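Side-chain contacts in abietadiene synthase, chloroplastic (Abies grandis, PDB 3S9V), which is a chloroplastic plant enzyme of the terpene synthase family, mostly helical, with an N-terminal terpene synthase domain and a metal-binding domain: residues Asn584-Glu589 and Ala649-Glu654; Trp82-Gln87 and Glu122-Lys127; Glu295-Val300 and His333-Ser338. All blocks are in the same frame, centred on the assembly; numbering follows the deposited sequence.

Contact 1: Asn584-Glu589 and Ala649-Glu654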
loop_
_atom_site.group_PDB
_atom_site.type_symbol
_atom_site.label_atom_id
_atom_site.label_comp_id
_atom_site.label_asym_id
_atom_site.label_seq_id
_atom_site.Cartn_x
_atom_site.Cartn_y
_atom_site.Cartn_z
ATOM N N ASN A 584 16.609 -29.068 23.757
ATOM C CA ASN A 584 17.889 -29.728 23.534
ATOM C C ASN A 584 17.946 -29.927 22.021
ATOM O O ASN A 584 19.014 -29.885 21.408
ATOM C CB ASN A 584 17.961 -31.088 24.232
ATOM C CG ASN A 584 18.496 -30.992 25.641
ATOM O OD1 ASN A 584 19.311 -30.115 25.959
ATOM N ND2 ASN A 584 18.060 -31.906 26.494
ATOM N N ASP A 585 16.768 -30.136 21.439
ATOM C CA ASP A 585 16.611 -30.328 20.004
ATOM C C ASP A 585 16.968 -29.024 19.292
ATOM O O ASP A 585 17.850 -29.001 18.432
ATOM C CB ASP A 585 15.161 -30.722 19.696
ATOM C CG ASP A 585 14.902 -30.911 18.209
ATOM O OD1 ASP A 585 13.753 -31.251 17.846
ATOM O OD2 ASP A 585 15.838 -30.721 17.403
ATOM N N ILE A 586 16.278 -27.944 19.659
ATOM C CA ILE A 586 16.520 -26.620 19.089
ATOM C C ILE A 586 17.975 -26.203 19.318
ATOM O O ILE A 586 18.575 -25.530 18.484
ATOM C CB ILE A 586 15.554 -25.581 19.717
ATOM C CG1 ILE A 586 14.159 -25.774 19.130
ATOM C CG2 ILE A 586 16.058 -24.154 19.497
ATOM C CD1 ILE A 586 13.096 -24.905 19.762
ATOM N N ALA A 587 18.551 -26.625 20.436
ATOM C CA ALA A 587 19.937 -26.286 20.746
ATOM C C ALA A 587 20.892 -26.982 19.773
ATOM O O ALA A 587 21.850 -26.384 19.286
ATOM C CB ALA A 587 20.269 -26.690 22.186
ATOM N N LYS A 588 20.618 -28.251 19.503
ATOM C CA LYS A 588 21.425 -29.062 18.605
ATOM C C LYS A 588 21.389 -28.492 17.186
ATOM O O LYS A 588 22.435 -28.241 16.585
ATOM C CB LYS A 588 20.895 -30.500 18.616
ATOM C CG LYS A 588 21.580 -31.461 17.663
ATOM C CD LYS A 588 20.920 -32.828 17.747
ATOM C CE LYS A 588 21.490 -33.800 16.730
ATOM N NZ LYS A 588 20.751 -35.098 16.758
ATOM N N GLU A 589 20.187 -28.287 16.654
ATOM C CA GLU A 589 20.050 -27.735 15.315
ATOM C C GLU A 589 20.618 -26.320 15.267
ATOM O O GLU A 589 21.181 -25.899 14.256
ATOM C CB GLU A 589 18.588 -27.714 14.895
ATOM C CG GLU A 589 17.987 -29.083 14.673
ATOM C CD GLU A 589 16.602 -28.999 14.055
ATOM O OE1 GLU A 589 15.683 -28.461 14.713
ATOM O OE2 GLU A 589 16.438 -29.462 12.904
ATOM N N ALA A 649 15.732 -16.079 15.916
ATOM C CA ALA A 649 16.821 -15.406 15.207
ATOM C C ALA A 649 18.045 -16.287 14.939
ATOM O O ALA A 649 18.960 -15.883 14.222
ATOM C CB ALA A 649 17.249 -14.159 15.982
ATOM N N LEU A 650 18.075 -17.474 15.533
ATOM C CA LEU A 650 19.182 -18.404 15.324
ATOM C C LEU A 650 18.926 -19.255 14.086
ATOM O O LEU A 650 19.820 -19.944 13.608
ATOM C CB LEU A 650 19.323 -19.349 16.520
ATOM C CG LEU A 650 20.023 -18.925 17.809
ATOM C CD1 LEU A 650 19.714 -17.490 18.142
ATOM C CD2 LEU A 650 19.570 -19.862 18.918
ATOM N N PHE A 651 17.707 -19.200 13.560
ATOM C CA PHE A 651 17.357 -20.034 12.416
ATOM C C PHE A 651 16.916 -19.330 11.135
ATOM O O PHE A 651 16.047 -19.826 10.421
ATOM C CB PHE A 651 16.285 -21.041 12.848
ATOM C CG PHE A 651 16.685 -21.864 14.042
ATOM C CD1 PHE A 651 16.620 -21.329 15.326
ATOM C CD2 PHE A 651 17.163 -23.163 13.878
ATOM C CE1 PHE A 651 17.029 -22.074 16.431
ATOM C CE2 PHE A 651 17.575 -23.918 14.973
ATOM C CZ PHE A 651 17.509 -23.374 16.254
ATOM N N THR A 652 17.541 -18.201 10.826
ATOM C CA THR A 652 17.202 -17.436 9.625
ATOM C C THR A 652 17.876 -17.967 8.357
ATOM O O THR A 652 17.379 -17.771 7.248
ATOM C CB THR A 652 17.604 -15.969 9.792
ATOM O OG1 THR A 652 19.012 -15.896 10.039
ATOM C CG2 THR A 652 16.849 -15.337 10.969
ATOM N N GLY A 653 19.009 -18.638 8.524
ATOM C CA GLY A 653 19.721 -19.166 7.376
ATOM C C GLY A 653 21.111 -18.576 7.289
ATOM O O GLY A 653 21.916 -18.984 6.456
ATOM N N GLU A 654 21.384 -17.604 8.157
ATOM C CA GLU A 654 22.685 -16.948 8.213
ATOM C C GLU A 654 23.188 -16.936 9.648
ATOM O O GLU A 654 22.399 -16.852 10.587
ATOM C CB GLU A 654 22.588 -15.509 7.709
ATOM C CG GLU A 654 22.244 -15.392 6.235
ATOM C CD GLU A 654 23.192 -16.184 5.352
ATOM O OE1 GLU A 654 24.424 -16.042 5.520
ATOM O OE2 GLU A 654 22.704 -16.943 4.486
#

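Contact 2: Trp82-Gln87 and Glu122-Lys127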
loop_
_atom_site.group_PDB
_atom_site.type_symbol
_atom_site.label_atom_id
_atom_site.label_comp_id
_atom_site.label_asym_id
_atom_site.label_seq_id
_atom_site.Cartn_x
_atom_site.Cartn_y
_atom_site.Cartn_z
ATOM N N TRP A 82 -2.677 7.852 -39.123
ATOM C CA TRP A 82 -3.075 7.055 -37.966
ATOM C C TRP A 82 -4.586 7.166 -37.766
ATOM O O TRP A 82 -5.267 6.179 -37.516
ATOM C CB TRP A 82 -2.374 7.535 -36.691
ATOM C CG TRP A 82 -2.707 6.668 -35.520
ATOM C CD1 TRP A 82 -2.072 5.517 -35.144
ATOM C CD2 TRP A 82 -3.830 6.809 -34.646
ATOM N NE1 TRP A 82 -2.735 4.929 -34.099
ATOM C CE2 TRP A 82 -3.820 5.701 -33.772
ATOM C CE3 TRP A 82 -4.849 7.762 -34.520
ATOM C CZ2 TRP A 82 -4.793 5.517 -32.781
ATOM C CZ3 TRP A 82 -5.818 7.582 -33.538
ATOM C CH2 TRP A 82 -5.785 6.466 -32.681
ATOM N N ILE A 83 -5.102 8.383 -37.869
ATOM C CA ILE A 83 -6.528 8.612 -37.699
ATOM C C ILE A 83 -7.305 7.814 -38.735
ATOM O O ILE A 83 -8.261 7.125 -38.402
ATOM C CB ILE A 83 -6.860 10.110 -37.837
ATOM C CG1 ILE A 83 -6.184 10.892 -36.707
ATOM C CG2 ILE A 83 -8.350 10.312 -37.820
ATOM C CD1 ILE A 83 -6.224 12.396 -36.877
ATOM N N LEU A 84 -6.875 7.897 -39.988
ATOM C CA LEU A 84 -7.535 7.182 -41.077
ATOM C C LEU A 84 -7.562 5.663 -40.887
ATOM O O LEU A 84 -8.501 4.990 -41.305
ATOM C CB LEU A 84 -6.843 7.500 -42.405
ATOM C CG LEU A 84 -6.893 8.944 -42.899
ATOM C CD1 LEU A 84 -6.015 9.098 -44.139
ATOM C CD2 LEU A 84 -8.326 9.321 -43.215
ATOM N N GLN A 85 -6.531 5.132 -40.247
ATOM C CA GLN A 85 -6.407 3.695 -40.037
ATOM C C GLN A 85 -6.980 3.153 -38.728
ATOM O O GLN A 85 -7.116 1.942 -38.579
ATOM C CB GLN A 85 -4.927 3.307 -40.103
ATOM C CG GLN A 85 -4.186 3.842 -41.311
ATOM C CD GLN A 85 -4.391 2.992 -42.544
ATOM O OE1 GLN A 85 -5.517 2.798 -43.002
ATOM N NE2 GLN A 85 -3.294 2.473 -43.090
ATOM N N ASN A 86 -7.323 4.024 -37.785
ATOM C CA ASN A 86 -7.805 3.546 -36.490
ATOM C C ASN A 86 -9.225 3.852 -36.052
ATOM O O ASN A 86 -9.509 3.926 -34.850
ATOM C CB ASN A 86 -6.836 3.996 -35.400
ATOM C CG ASN A 86 -5.580 3.157 -35.372
ATOM O OD1 ASN A 86 -5.561 2.084 -34.780
ATOM N ND2 ASN A 86 -4.531 3.629 -36.036
ATOM N N GLN A 87 -10.119 4.029 -37.014
ATOM C CA GLN A 87 -11.507 4.282 -36.679
ATOM C C GLN A 87 -12.112 2.914 -36.336
ATOM O O GLN A 87 -11.730 1.903 -36.923
ATOM C CB GLN A 87 -12.230 4.906 -37.873
ATOM C CG GLN A 87 -13.701 5.206 -37.626
ATOM C CD GLN A 87 -14.359 5.863 -38.817
ATOM O OE1 GLN A 87 -14.135 5.464 -39.958
ATOM N NE2 GLN A 87 -15.185 6.870 -38.558
ATOM N N GLU A 122 -13.011 11.259 -46.486
ATOM C CA GLU A 122 -14.441 11.563 -46.613
ATOM C C GLU A 122 -15.369 10.504 -46.039
ATOM O O GLU A 122 -16.361 10.832 -45.375
ATOM C CB GLU A 122 -14.821 11.803 -48.080
ATOM C CG GLU A 122 -14.469 13.188 -48.616
ATOM C CD GLU A 122 -13.005 13.336 -48.995
ATOM O OE1 GLU A 122 -12.597 14.468 -49.343
ATOM O OE2 GLU A 122 -12.266 12.324 -48.951
ATOM N N THR A 123 -15.068 9.233 -46.290
ATOM C CA THR A 123 -15.929 8.181 -45.772
ATOM C C THR A 123 -15.836 8.094 -44.250
ATOM O O THR A 123 -16.862 8.037 -43.575
ATOM C CB THR A 123 -15.608 6.804 -46.405
ATOM O OG1 THR A 123 -14.293 6.385 -46.028
ATOM C CG2 THR A 123 -15.688 6.894 -47.915
ATOM N N GLN A 124 -14.620 8.101 -43.706
ATOM C CA GLN A 124 -14.462 8.030 -42.255
ATOM C C GLN A 124 -15.195 9.184 -41.575
ATOM O O GLN A 124 -15.841 8.999 -40.544
ATOM C CB GLN A 124 -12.982 8.052 -41.850
ATOM C CG GLN A 124 -12.212 6.815 -42.263
ATOM C CD GLN A 124 -11.460 7.009 -43.562
ATOM O OE1 GLN A 124 -11.958 7.645 -44.491
ATOM N NE2 GLN A 124 -10.256 6.451 -43.638
ATOM N N VAL A 125 -15.104 10.374 -42.154
ATOM C CA VAL A 125 -15.783 11.518 -41.573
ATOM C C VAL A 125 -17.280 11.254 -41.536
ATOM O O VAL A 125 -17.933 11.532 -40.536
ATOM C CB VAL A 125 -15.503 12.810 -42.363
ATOM C CG1 VAL A 125 -16.460 13.904 -41.924
ATOM C CG2 VAL A 125 -14.074 13.259 -42.124
ATOM N N GLN A 126 -17.822 10.703 -42.620
ATOM C CA GLN A 126 -19.254 10.412 -42.667
ATOM C C GLN A 126 -19.664 9.373 -41.614
ATOM O O GLN A 126 -20.674 9.552 -40.924
ATOM C CB GLN A 126 -19.664 9.938 -44.067
ATOM C CG GLN A 126 -21.175 9.796 -44.253
ATOM C CD GLN A 126 -21.951 10.981 -43.679
ATOM O OE1 GLN A 126 -21.530 12.136 -43.797
ATOM N NE2 GLN A 126 -23.094 10.697 -43.065
ATOM N N LYS A 127 -18.893 8.291 -41.495
ATOM C CA LYS A 127 -19.194 7.266 -40.497
ATOM C C LYS A 127 -19.077 7.851 -39.084
ATOM O O LYS A 127 -19.820 7.468 -38.176
ATOM C CB LYS A 127 -18.235 6.078 -40.622
ATOM C CG LYS A 127 -18.508 5.168 -41.792
ATOM C CD LYS A 127 -17.478 4.055 -41.849
ATOM C CE LYS A 127 -17.737 3.134 -43.028
ATOM N NZ LYS A 127 -16.752 2.018 -43.080
#

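Contact 3: Glu295-Val300 and His333-Ser338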
loop_
_atom_site.group_PDB
_atom_site.type_symbol
_atom_site.label_atom_id
_atom_site.label_comp_id
_atom_site.label_asym_id
_atom_site.label_seq_id
_atom_site.Cartn_x
_atom_site.Cartn_y
_atom_site.Cartn_z
ATOM N N GLU A 295 16.309 -0.992 -9.041
ATOM C CA GLU A 295 16.620 -0.165 -10.200
ATOM C C GLU A 295 15.532 0.888 -10.466
ATOM O O GLU A 295 15.826 2.013 -10.852
ATOM C CB GLU A 295 16.800 -1.056 -11.435
ATOM C CG GLU A 295 17.759 -0.505 -12.484
ATOM C CD GLU A 295 18.002 -1.480 -13.635
ATOM O OE1 GLU A 295 17.087 -1.681 -14.467
ATOM O OE2 GLU A 295 19.112 -2.052 -13.702
ATOM N N ALA A 296 14.278 0.516 -10.248
ATOM C CA ALA A 296 13.160 1.418 -10.472
ATOM C C ALA A 296 13.084 2.528 -9.427
ATOM O O ALA A 296 12.815 3.683 -9.761
ATOM C CB ALA A 296 11.859 0.622 -10.491
ATOM N N LEU A 297 13.308 2.179 -8.163
ATOM C CA LEU A 297 13.263 3.162 -7.084
ATOM C C LEU A 297 14.452 4.124 -7.106
ATOM O O LEU A 297 14.309 5.289 -6.721
ATOM C CB LEU A 297 13.168 2.461 -5.722
ATOM C CG LEU A 297 11.864 1.685 -5.477
ATOM C CD1 LEU A 297 11.914 1.050 -4.104
ATOM C CD2 LEU A 297 10.649 2.623 -5.572
ATOM N N ASP A 298 15.623 3.649 -7.539
ATOM C CA ASP A 298 16.800 4.517 -7.637
ATOM C C ASP A 298 16.464 5.628 -8.640
ATOM O O ASP A 298 16.794 6.799 -8.438
ATOM C CB ASP A 298 18.030 3.752 -8.154
ATOM C CG ASP A 298 18.695 2.896 -7.084
ATOM O OD1 ASP A 298 18.526 3.187 -5.878
ATOM O OD2 ASP A 298 19.415 1.941 -7.458
ATOM N N TYR A 299 15.802 5.236 -9.724
ATOM C CA TYR A 299 15.406 6.163 -10.768
ATOM C C TYR A 299 14.459 7.212 -10.204
ATOM O O TYR A 299 14.684 8.412 -10.369
ATOM C CB TYR A 299 14.718 5.407 -11.904
ATOM C CG TYR A 299 14.239 6.297 -13.032
ATOM C CD1 TYR A 299 15.056 6.570 -14.131
ATOM C CD2 TYR A 299 12.964 6.875 -12.995
ATOM C CE1 TYR A 299 14.611 7.396 -15.172
ATOM C CE2 TYR A 299 12.513 7.699 -14.022
ATOM C CZ TYR A 299 13.338 7.954 -15.108
ATOM O OH TYR A 299 12.876 8.750 -16.135
ATOM N N VAL A 300 13.401 6.760 -9.533
ATOM C CA VAL A 300 12.438 7.691 -8.961
ATOM C C VAL A 300 13.082 8.635 -7.957
ATOM O O VAL A 300 12.793 9.833 -7.950
ATOM C CB VAL A 300 11.280 6.950 -8.271
ATOM C CG1 VAL A 300 10.334 7.959 -7.596
ATOM C CG2 VAL A 300 10.520 6.117 -9.305
ATOM N N HIS A 333 11.947 1.641 1.691
ATOM C CA HIS A 333 13.134 1.041 1.090
ATOM C C HIS A 333 14.465 1.695 1.456
ATOM O O HIS A 333 15.472 1.476 0.781
ATOM C CB HIS A 333 12.973 0.970 -0.427
ATOM C CG HIS A 333 12.023 -0.096 -0.869
ATOM N ND1 HIS A 333 12.446 -1.305 -1.375
ATOM C CD2 HIS A 333 10.673 -0.162 -0.820
ATOM C CE1 HIS A 333 11.398 -2.071 -1.618
ATOM N NE2 HIS A 333 10.308 -1.399 -1.289
ATOM N N GLY A 334 14.461 2.501 2.516
ATOM C CA GLY A 334 15.687 3.131 2.997
ATOM C C GLY A 334 16.191 4.427 2.380
ATOM O O GLY A 334 17.318 4.837 2.657
ATOM N N TYR A 335 15.376 5.072 1.551
ATOM C CA TYR A 335 15.777 6.317 0.921
ATOM C C TYR A 335 15.543 7.489 1.871
ATOM O O TYR A 335 14.658 7.437 2.725
ATOM C CB TYR A 335 14.995 6.514 -0.378
ATOM C CG TYR A 335 15.375 5.523 -1.453
ATOM C CD1 TYR A 335 16.454 5.765 -2.307
ATOM C CD2 TYR A 335 14.685 4.323 -1.589
ATOM C CE1 TYR A 335 16.833 4.825 -3.275
ATOM C CE2 TYR A 335 15.054 3.378 -2.548
ATOM C CZ TYR A 335 16.125 3.633 -3.388
ATOM O OH TYR A 335 16.473 2.696 -4.343
ATOM N N ASN A 336 16.351 8.536 1.733
ATOM C CA ASN A 336 16.223 9.700 2.598
ATOM C C ASN A 336 15.227 10.693 2.048
ATOM O O ASN A 336 15.593 11.650 1.366
ATOM C CB ASN A 336 17.574 10.391 2.802
ATOM C CG ASN A 336 17.462 11.639 3.673
ATOM O OD1 ASN A 336 16.538 11.763 4.477
ATOM N ND2 ASN A 336 18.408 12.560 3.522
ATOM N N VAL A 337 13.961 10.444 2.353
ATOM C CA VAL A 337 12.875 11.298 1.920
ATOM C C VAL A 337 12.199 11.862 3.161
ATOM O O VAL A 337 12.174 11.221 4.205
ATOM C CB VAL A 337 11.855 10.512 1.078
ATOM C CG1 VAL A 337 12.482 10.129 -0.258
ATOM C CG2 VAL A 337 11.402 9.274 1.832
ATOM N N SER A 338 11.658 13.066 3.043
ATOM C CA SER A 338 11.005 13.714 4.170
ATOM C C SER A 338 9.506 13.817 3.977
ATOM O O SER A 338 9.024 13.914 2.853
ATOM C CB SER A 338 11.573 15.125 4.364
ATOM O OG SER A 338 10.759 15.882 5.247
#

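Contact 1: Asn584-Glu589 and Ala649-Glu654
The ring of Phe651 meets helix 570-594 with its outer edge. Its CZ lies 3.3 Å from the carbonyl O of Ile586, which sits near the ring plane, so aromatic C-H faces a backbone oxygen. CZ also touches the methyl CG2 of Ile586 at 3.6 Å, and the two side chains cross at about a right angle. One helical turn on, CB of Glu589 packs against CE2 of Phe651 at 3.9 Å, again at the ring edge. The backbone C of Glu589 comes equally near. No hydrogen bond joins the two segments. The contact is apolar apart from the carbonyl.

The branch of Ile586 that touches is set by its first torsion. CG2 is anti to the backbone N and CG1 is beside it (chi1 -75°). The carboxylate of Glu589 turns elsewhere and makes a salt bridge with Lys522.

Phe651 lies in the loop between helices 641-648 and 658-661, in the all-helical metal-binding terpene synthase domain. Helix 521-541 adds Val526, which touches both Ile586 and Phe651, while Lys522 touches the ring as well. Ile602 of helix 599-621 packs on Ile586. The phenyl group thus ties a loop to helices 521-541 and 570-594.

Contact 2: Trp82-Gln87 and Glu122-Lys127
Gln124 lays the end of its side chain against Leu84, with NE2 3.5 Å from the methyl CD2. The two side chains cross at about a right angle. The same NE2 donates to the backbone O of Leu84 at 3.3 Å, and the bond is fairly straight (164° at the hydrogen). The acceptor lies in the amide plane of Gln124. The chain of Gln124 bends at its second torsion, which turns the amide toward the end of helix 77-85. Its other end, OE1, accepts a hydrogen bond from Thr123 OG1 at 3.1 Å. That hydroxyl stands above the carbonyl plane. The amide is therefore held at both ends.

Gln87 answers from the loop just after that helix. With CG opposite the backbone N (chi1 180°) and the rest of the chain extended, the amide reaches helix 122-136. There NE2 donates to the backbone O of Gln124 at 3.0 Å, with the acceptor tilted somewhat from the amide plane. NE2 also bonds to the O of Gly91. OE1 of Gln87 rests 3.3 Å from CG of Gln124. The two amide planes are 34° apart. Lys127 adds CB, 3.8 Å from Gln87 NE2, and its extended chain then leads away.

Leu115 of helix 101-117 touches both Leu84 and Val125. Trp93 touches Gln87. The spacing of Gln87, Gly91 and Trp93 is consistent with a QW motif of terpene cyclases. The contact joins the C-terminal end of helix 77-85 to the N-terminal turns of helix 122-136 near the surface.

Each glutamine gives an N-H to a main-chain carbonyl of the facing segment. Leu84 O lies in the last turn of its helix, where carbonyls run short of backbone partners. The pairing is polar but carries no net charge, and such bonds probably depend little on pH.

Contact 3: Glu295-Val300 and His333-Ser338
Segment 295-300 is helical, and segment 333-338 is the irregular chain that leaves helix 320-332. The CA atoms of Leu297 and His333 are 8.4 Å apart. Gly334, with positive phi, is the C-prime residue of a Schellman motif that ends helix 320-332. On either side of it in sequence, His333 and Tyr335 direct their CB toward helix 290-301. The contact joins that helix to the end of helix 320-332 in the N-terminal terpene synthase domain.

Leu297 sets its methyl CD1 over one face of the His333 ring, 3.6 Å from the centroid and 18° off the normal. This is a CH-pi contact. CB of the same leucine packs on Tyr335 CE2 at 3.8 Å. Beside it, Tyr335 OH donates to Asp298 OD1 at 2.6 Å. CG of Asp298 stands anti to the carbonyl carbon (chi1 -78°), which brings OD1 back to that hydroxyl. OD1 lies at the edge of the phenol ring, in its plane, while the hydroxyl stands above the carboxylate plane. Carboxylate and ring are 77° apart.

A bond from NE2 to Glu281 holds the His333 ring. Asp298 OD2 makes a salt bridge with Lys294, which probably balances part of the carboxylate's charge.

Contact 1 is buried, contact 3 is partly buried and contact 2 lies at the surface. The chemistry follows this order. Contact 1 has no hydrogen bond across it, contact 3 mixes a CH-pi contact with one bond to a carboxylate, and contact 2 relies on two amide bonds to main-chain oxygens. Contacts 1 and 3 both set a loop against a helix, contact 1 with one ring and contact 3 with two. Contact 2 instead joins the end of one helix and the loop after it to the start of another. Contact 1 belongs to the metal-binding domain and contact 3 to the N-terminal terpene synthase domain, with centres about 35 Å apart. Contacts 1 and 2 lie on opposite sides of the chain's centre.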